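Local coordinates for phosphocarrier protein (Mycoplasma capricolum, PDB 1PCH), which relays phosphoryl groups as the general, non-sugar-specific component of the phosphoenolpyruvate-dependent sugar phosphotransferase system, at residues A1-A15 against M50-A64. Residues are numbered along the deposited sequence; the frame is centred on the assembly and turned at random. Where two conformers were deposited one is given.
Sequences AKFSAIITDKVGLHA and MAMAIKTGTEITIQA
Phe3 and Ala5 form hydrogen-bonded antiparallel pairs with Ile62 and Ile60, and strands 2-6 and 59-64 run at 162° with their axes 4.6 Å apart. The ladder continues past strand 2-6, where Ile7 N donates to Thr58 O and Gly57 N to Ile7 O; Lys55-Thr58 is a type II turn. Farther on, Leu13 N reaches Ile54 O (3.0 Å) from 32° outside the carbonyl plane, and a water joins Leu13 O to Ile54 N, so both backbone polar groups of Ile54 are engaged.

On one face Ser4 OG meets Thr61 OG1 at 2.9 Å, each hydroxyl beside its own backbone N, while Ile6 CD1 lies against Glu59 CB and CG. On the other, Ile62 CB sits over the Phe3 ring, off-centre at 4.3 Å from its centroid. Ile7 and Ile54 cross at about a right angle, Ile7 CG1 lying 3.6 Å from Ile54 CG2, whereas Leu13 and Ile54 run side by side. Thr56 OG1 lies 2.5 Å from Asp9 O, very short for a hydrogen bond, so the exact length is doubtful; Asp9 OD2 accepts from NE2 of His14, the active-site residue that takes up the phosphoryl group as an intermediate, 2.9 Å away and above the carboxylate plane, a bond that should restrict imidazole rotation.

Within the open-faced beta-sandwich of HPr, strand 2-6 is an edge strand and 59-65 its inner neighbour, bonded beyond to 31-36. Helix 69-82 touches Phe3 and Ile60, while Leu13 and Met50 both meet Ala18 of helix 15-25, whose N-cap position His14 occupies.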
loop_
_atom_site.group_PDB
_atom_site.type_symbol
_atom_site.label_atom_id
_atom_site.label_comp_id
_atom_site.label_asym_id
_atom_site.label_seq_id
_atom_site.Cartn_x
_atom_site.Cartn_y
_atom_site.Cartn_z
ATOM N N ALA A 1 9.700 -1.292 -9.375
ATOM C CA ALA A 1 8.511 -0.588 -9.814
ATOM C C ALA A 1 7.943 0.209 -8.628
ATOM O O ALA A 1 7.966 -0.258 -7.510
ATOM C CB ALA A 1 7.462 -1.586 -10.312
ATOM N N LYS A 2 7.439 1.415 -8.922
ATOM C CA LYS A 2 6.927 2.207 -7.812
ATOM C C LYS A 2 5.934 3.260 -8.184
ATOM O O LYS A 2 5.792 3.750 -9.309
ATOM C CB LYS A 2 8.124 2.831 -7.091
ATOM C CG LYS A 2 8.598 4.137 -7.632
ATOM C CD LYS A 2 10.039 4.436 -7.175
ATOM C CE LYS A 2 10.126 4.775 -5.710
ATOM N NZ LYS A 2 11.533 4.965 -5.240
ATOM N N PHE A 3 5.221 3.718 -7.131
ATOM C CA PHE A 3 4.265 4.778 -7.297
ATOM C C PHE A 3 4.044 5.457 -5.950
ATOM O O PHE A 3 4.276 4.881 -4.904
ATOM C CB PHE A 3 2.969 4.368 -7.942
ATOM C CG PHE A 3 1.966 3.671 -7.054
ATOM C CD1 PHE A 3 1.058 4.395 -6.325
ATOM C CD2 PHE A 3 1.967 2.281 -6.975
ATOM C CE1 PHE A 3 0.130 3.763 -5.505
ATOM C CE2 PHE A 3 1.039 1.644 -6.166
ATOM C CZ PHE A 3 0.138 2.383 -5.438
ATOM N N SER A 4 3.671 6.732 -6.043
ATOM C CA SER A 4 3.438 7.468 -4.807
ATOM C C SER A 4 2.052 8.012 -4.888
ATOM O O SER A 4 1.481 8.204 -5.981
ATOM C CB SER A 4 4.471 8.573 -4.637
ATOM O OG SER A 4 5.773 8.094 -4.620
ATOM N N ALA A 5 1.412 8.215 -3.740
ATOM C CA ALA A 5 0.047 8.761 -3.808
ATOM C C ALA A 5 -0.233 9.423 -2.462
ATOM O O ALA A 5 0.421 9.107 -1.461
ATOM C CB ALA A 5 -0.980 7.744 -4.148
ATOM N N ILE A 6 -1.231 10.247 -2.415
ATOM C CA ILE A 6 -1.552 10.842 -1.086
ATOM C C ILE A 6 -2.780 10.077 -0.579
ATOM O O ILE A 6 -3.714 9.896 -1.328
ATOM C CB ILE A 6 -1.939 12.315 -1.281
ATOM C CG1 ILE A 6 -0.772 13.178 -1.793
ATOM C CG2 ILE A 6 -2.574 12.900 -0.044
ATOM C CD1 ILE A 6 0.495 13.016 -1.030
ATOM N N ILE A 7 -2.750 9.671 0.654
ATOM C CA ILE A 7 -3.865 8.987 1.286
ATOM C C ILE A 7 -4.991 9.997 1.537
ATOM O O ILE A 7 -4.792 10.950 2.240
ATOM C CB ILE A 7 -3.439 8.422 2.667
ATOM C CG1 ILE A 7 -2.316 7.422 2.574
ATOM C CG2 ILE A 7 -4.685 7.939 3.384
ATOM C CD1 ILE A 7 -2.690 6.191 1.723
ATOM N N THR A 8 -6.140 9.775 0.906
ATOM C CA THR A 8 -7.212 10.749 1.113
ATOM C C THR A 8 -8.297 10.245 2.012
ATOM O O THR A 8 -9.226 11.008 2.325
ATOM C CB THR A 8 -7.789 11.207 -0.225
ATOM O OG1 THR A 8 -7.954 10.075 -1.086
ATOM C CG2 THR A 8 -6.752 12.128 -0.888
ATOM N N ASP A 9 -8.183 8.972 2.409
ATOM C CA ASP A 9 -9.182 8.403 3.311
ATOM C C ASP A 9 -9.100 9.224 4.648
ATOM O O ASP A 9 -8.005 9.486 5.046
ATOM C CB ASP A 9 -8.840 6.963 3.621
ATOM C CG ASP A 9 -9.887 6.283 4.484
ATOM O OD1 ASP A 9 -10.317 6.871 5.483
ATOM O OD2 ASP A 9 -10.250 5.127 4.151
ATOM N N LYS A 10 -10.235 9.636 5.153
ATOM C CA LYS A 10 -10.306 10.463 6.354
ATOM C C LYS A 10 -9.902 9.731 7.607
ATOM O O LYS A 10 -9.698 10.341 8.674
ATOM C CB LYS A 10 -11.729 11.029 6.497
ATOM C CG LYS A 10 -12.018 12.106 5.404
ATOM C CD LYS A 10 -13.395 12.670 5.627
ATOM C CE LYS A 10 -14.167 12.968 4.384
ATOM N NZ LYS A 10 -15.645 13.077 4.679
ATOM N N VAL A 11 -9.773 8.416 7.534
ATOM C CA VAL A 11 -9.356 7.646 8.721
ATOM C C VAL A 11 -7.941 7.127 8.520
ATOM O O VAL A 11 -7.322 6.496 9.367
ATOM C CB VAL A 11 -10.318 6.459 8.975
ATOM C CG1 VAL A 11 -9.922 5.748 10.267
ATOM C CG2 VAL A 11 -11.762 6.968 9.107
ATOM N N GLY A 12 -7.390 7.375 7.304
ATOM C CA GLY A 12 -6.058 6.904 7.052
ATOM C C GLY A 12 -6.071 5.463 6.509
ATOM O O GLY A 12 -7.039 5.010 5.960
ATOM N N LEU A 13 -4.949 4.819 6.705
ATOM C CA LEU A 13 -4.736 3.458 6.234
ATOM C C LEU A 13 -5.094 2.534 7.409
ATOM O O LEU A 13 -4.269 2.276 8.268
ATOM C CB LEU A 13 -3.332 3.251 5.731
ATOM C CG LEU A 13 -3.219 2.265 4.545
ATOM C CD1 LEU A 13 -1.784 2.075 4.122
ATOM C CD2 LEU A 13 -3.832 0.948 4.988
ATOM N N HIS A 14 -6.403 2.298 7.469
ATOM C CA HIS A 14 -7.003 1.587 8.557
ATOM C C HIS A 14 -7.292 0.138 8.191
ATOM O O HIS A 14 -6.837 -0.358 7.166
ATOM C CB HIS A 14 -8.269 2.303 9.017
ATOM C CG HIS A 14 -9.258 2.524 7.934
ATOM N ND1 HIS A 14 -10.411 1.745 7.820
ATOM C CD2 HIS A 14 -9.314 3.441 6.934
ATOM C CE1 HIS A 14 -11.132 2.191 6.822
ATOM N NE2 HIS A 14 -10.480 3.200 6.242
ATOM N N ALA A 15 -7.884 -0.591 9.144
ATOM C CA ALA A 15 -8.016 -2.007 9.004
ATOM C C ALA A 15 -8.560 -2.504 7.710
ATOM O O ALA A 15 -7.973 -3.484 7.166
ATOM C CB ALA A 15 -8.694 -2.645 10.210
ATOM N N MET A 50 -0.500 -1.568 9.621
ATOM C CA MET A 50 -1.227 -0.869 10.661
ATOM C C MET A 50 -0.300 -0.129 11.631
ATOM O O MET A 50 -0.659 0.951 12.101
ATOM C CB MET A 50 -2.117 -1.859 11.387
ATOM C CG MET A 50 -3.171 -2.458 10.448
ATOM S SD MET A 50 -4.441 -1.328 10.001
ATOM C CE MET A 50 -5.673 -1.618 11.258
ATOM N N ALA A 51 0.826 -0.709 11.959
ATOM C CA ALA A 51 1.811 -0.179 12.890
ATOM C C ALA A 51 2.403 1.129 12.371
ATOM O O ALA A 51 2.965 1.898 13.125
ATOM C CB ALA A 51 2.906 -1.178 13.169
ATOM N N MET A 52 2.325 1.286 11.054
ATOM C CA MET A 52 2.814 2.502 10.404
ATOM C C MET A 52 1.898 3.677 10.725
ATOM O O MET A 52 2.346 4.809 10.672
ATOM C CB MET A 52 2.912 2.276 8.888
ATOM C CG MET A 52 4.100 1.370 8.584
ATOM S SD MET A 52 4.410 1.080 6.909
ATOM C CE MET A 52 5.242 2.576 6.366
ATOM N N ALA A 53 0.654 3.348 11.042
ATOM C CA ALA A 53 -0.355 4.300 11.443
ATOM C C ALA A 53 -0.402 5.461 10.452
ATOM O O ALA A 53 -0.175 6.607 10.794
ATOM C CB ALA A 53 0.078 4.874 12.818
ATOM N N ILE A 54 -0.625 5.095 9.186
ATOM C CA ILE A 54 -0.579 6.145 8.149
ATOM C C ILE A 54 -1.826 6.937 8.173
ATOM O O ILE A 54 -2.910 6.382 8.208
ATOM C CB ILE A 54 -0.354 5.454 6.786
ATOM C CG1 ILE A 54 1.046 4.879 6.692
ATOM C CG2 ILE A 54 -0.736 6.369 5.644
ATOM C CD1 ILE A 54 1.225 3.717 5.783
ATOM N N LYS A 55 -1.686 8.285 8.342
ATOM C CA LYS A 55 -2.970 9.034 8.447
ATOM C C LYS A 55 -3.198 9.855 7.171
ATOM O O LYS A 55 -2.309 10.016 6.331
ATOM C CB LYS A 55 -2.893 9.926 9.669
ATOM C CG LYS A 55 -2.695 9.249 10.990
ATOM C CD LYS A 55 -3.954 8.973 11.753
ATOM C CE LYS A 55 -3.636 8.377 13.149
ATOM N NZ LYS A 55 -4.200 9.219 14.230
ATOM N N THR A 56 -4.411 10.358 7.057
ATOM C CA THR A 56 -4.803 11.186 5.921
ATOM C C THR A 56 -3.765 12.290 5.642
ATOM O O THR A 56 -3.234 12.909 6.592
ATOM C CB THR A 56 -6.121 11.915 6.304
ATOM O OG1 THR A 56 -7.030 10.954 6.811
ATOM C CG2 THR A 56 -6.662 12.721 5.194
ATOM N N GLY A 57 -3.526 12.528 4.383
ATOM C CA GLY A 57 -2.643 13.532 3.852
ATOM C C GLY A 57 -1.238 13.079 3.673
ATOM O O GLY A 57 -0.362 13.691 3.075
ATOM N N THR A 58 -0.997 11.847 4.225
ATOM C CA THR A 58 0.325 11.302 4.132
ATOM C C THR A 58 0.615 10.853 2.706
ATOM O O THR A 58 -0.222 10.257 2.047
ATOM C CB THR A 58 0.516 10.095 5.084
ATOM O OG1 THR A 58 0.219 10.534 6.425
ATOM C CG2 THR A 58 1.936 9.588 5.084
ATOM N N GLU A 59 1.796 11.175 2.238
ATOM C CA GLU A 59 2.225 10.745 0.931
ATOM C C GLU A 59 3.009 9.414 1.157
ATOM O O GLU A 59 3.957 9.340 1.900
ATOM C CB GLU A 59 3.192 11.717 0.258
ATOM C CG GLU A 59 3.485 11.283 -1.190
ATOM C CD GLU A 59 4.422 12.275 -1.882
ATOM O OE1 GLU A 59 5.617 12.258 -1.555
ATOM O OE2 GLU A 59 3.933 13.044 -2.748
ATOM N N ILE A 60 2.472 8.409 0.471
ATOM C CA ILE A 60 3.099 7.100 0.584
ATOM C C ILE A 60 3.708 6.746 -0.772
ATOM O O ILE A 60 3.304 7.247 -1.809
ATOM C CB ILE A 60 2.074 6.054 0.979
ATOM C CG1 ILE A 60 0.918 5.901 -0.041
ATOM C CG2 ILE A 60 1.535 6.340 2.370
ATOM C CD1 ILE A 60 0.547 4.476 -0.335
ATOM N N THR A 61 4.656 5.823 -0.675
ATOM C CA THR A 61 5.309 5.302 -1.847
ATOM C C THR A 61 5.271 3.768 -1.737
ATOM O O THR A 61 5.477 3.269 -0.647
ATOM C CB THR A 61 6.786 5.752 -1.909
ATOM O OG1 THR A 61 6.766 7.194 -2.065
ATOM C CG2 THR A 61 7.382 5.212 -3.205
ATOM N N ILE A 62 4.857 3.152 -2.816
ATOM C CA ILE A 62 4.841 1.708 -2.882
ATOM C C ILE A 62 5.926 1.277 -3.899
ATOM O O ILE A 62 5.989 1.815 -5.014
ATOM C CB ILE A 62 3.499 1.125 -3.305
ATOM C CG1 ILE A 62 2.337 1.539 -2.449
ATOM C CG2 ILE A 62 3.593 -0.393 -3.421
ATOM C CD1 ILE A 62 2.358 0.988 -1.058
ATOM N N GLN A 63 6.791 0.413 -3.444
ATOM C CA GLN A 63 7.905 -0.078 -4.221
ATOM C C GLN A 63 7.756 -1.617 -4.361
ATOM O O GLN A 63 7.605 -2.254 -3.339
ATOM C CB GLN A 63 9.252 0.190 -3.548
ATOM C CG GLN A 63 10.464 -0.198 -4.388
ATOM C CD GLN A 63 11.351 1.029 -4.669
ATOM O OE1 GLN A 63 11.303 1.573 -5.766
ATOM N NE2 GLN A 63 12.110 1.460 -3.675
ATOM N N ALA A 64 7.768 -2.069 -5.586
ATOM C CA ALA A 64 7.659 -3.537 -5.809
ATOM C C ALA A 64 8.970 -3.958 -6.500
ATOM O O ALA A 64 9.406 -3.291 -7.440
ATOM C CB ALA A 64 6.467 -3.837 -6.653
HETATM O O HOH W 1 -1.420 2.540 8.710
#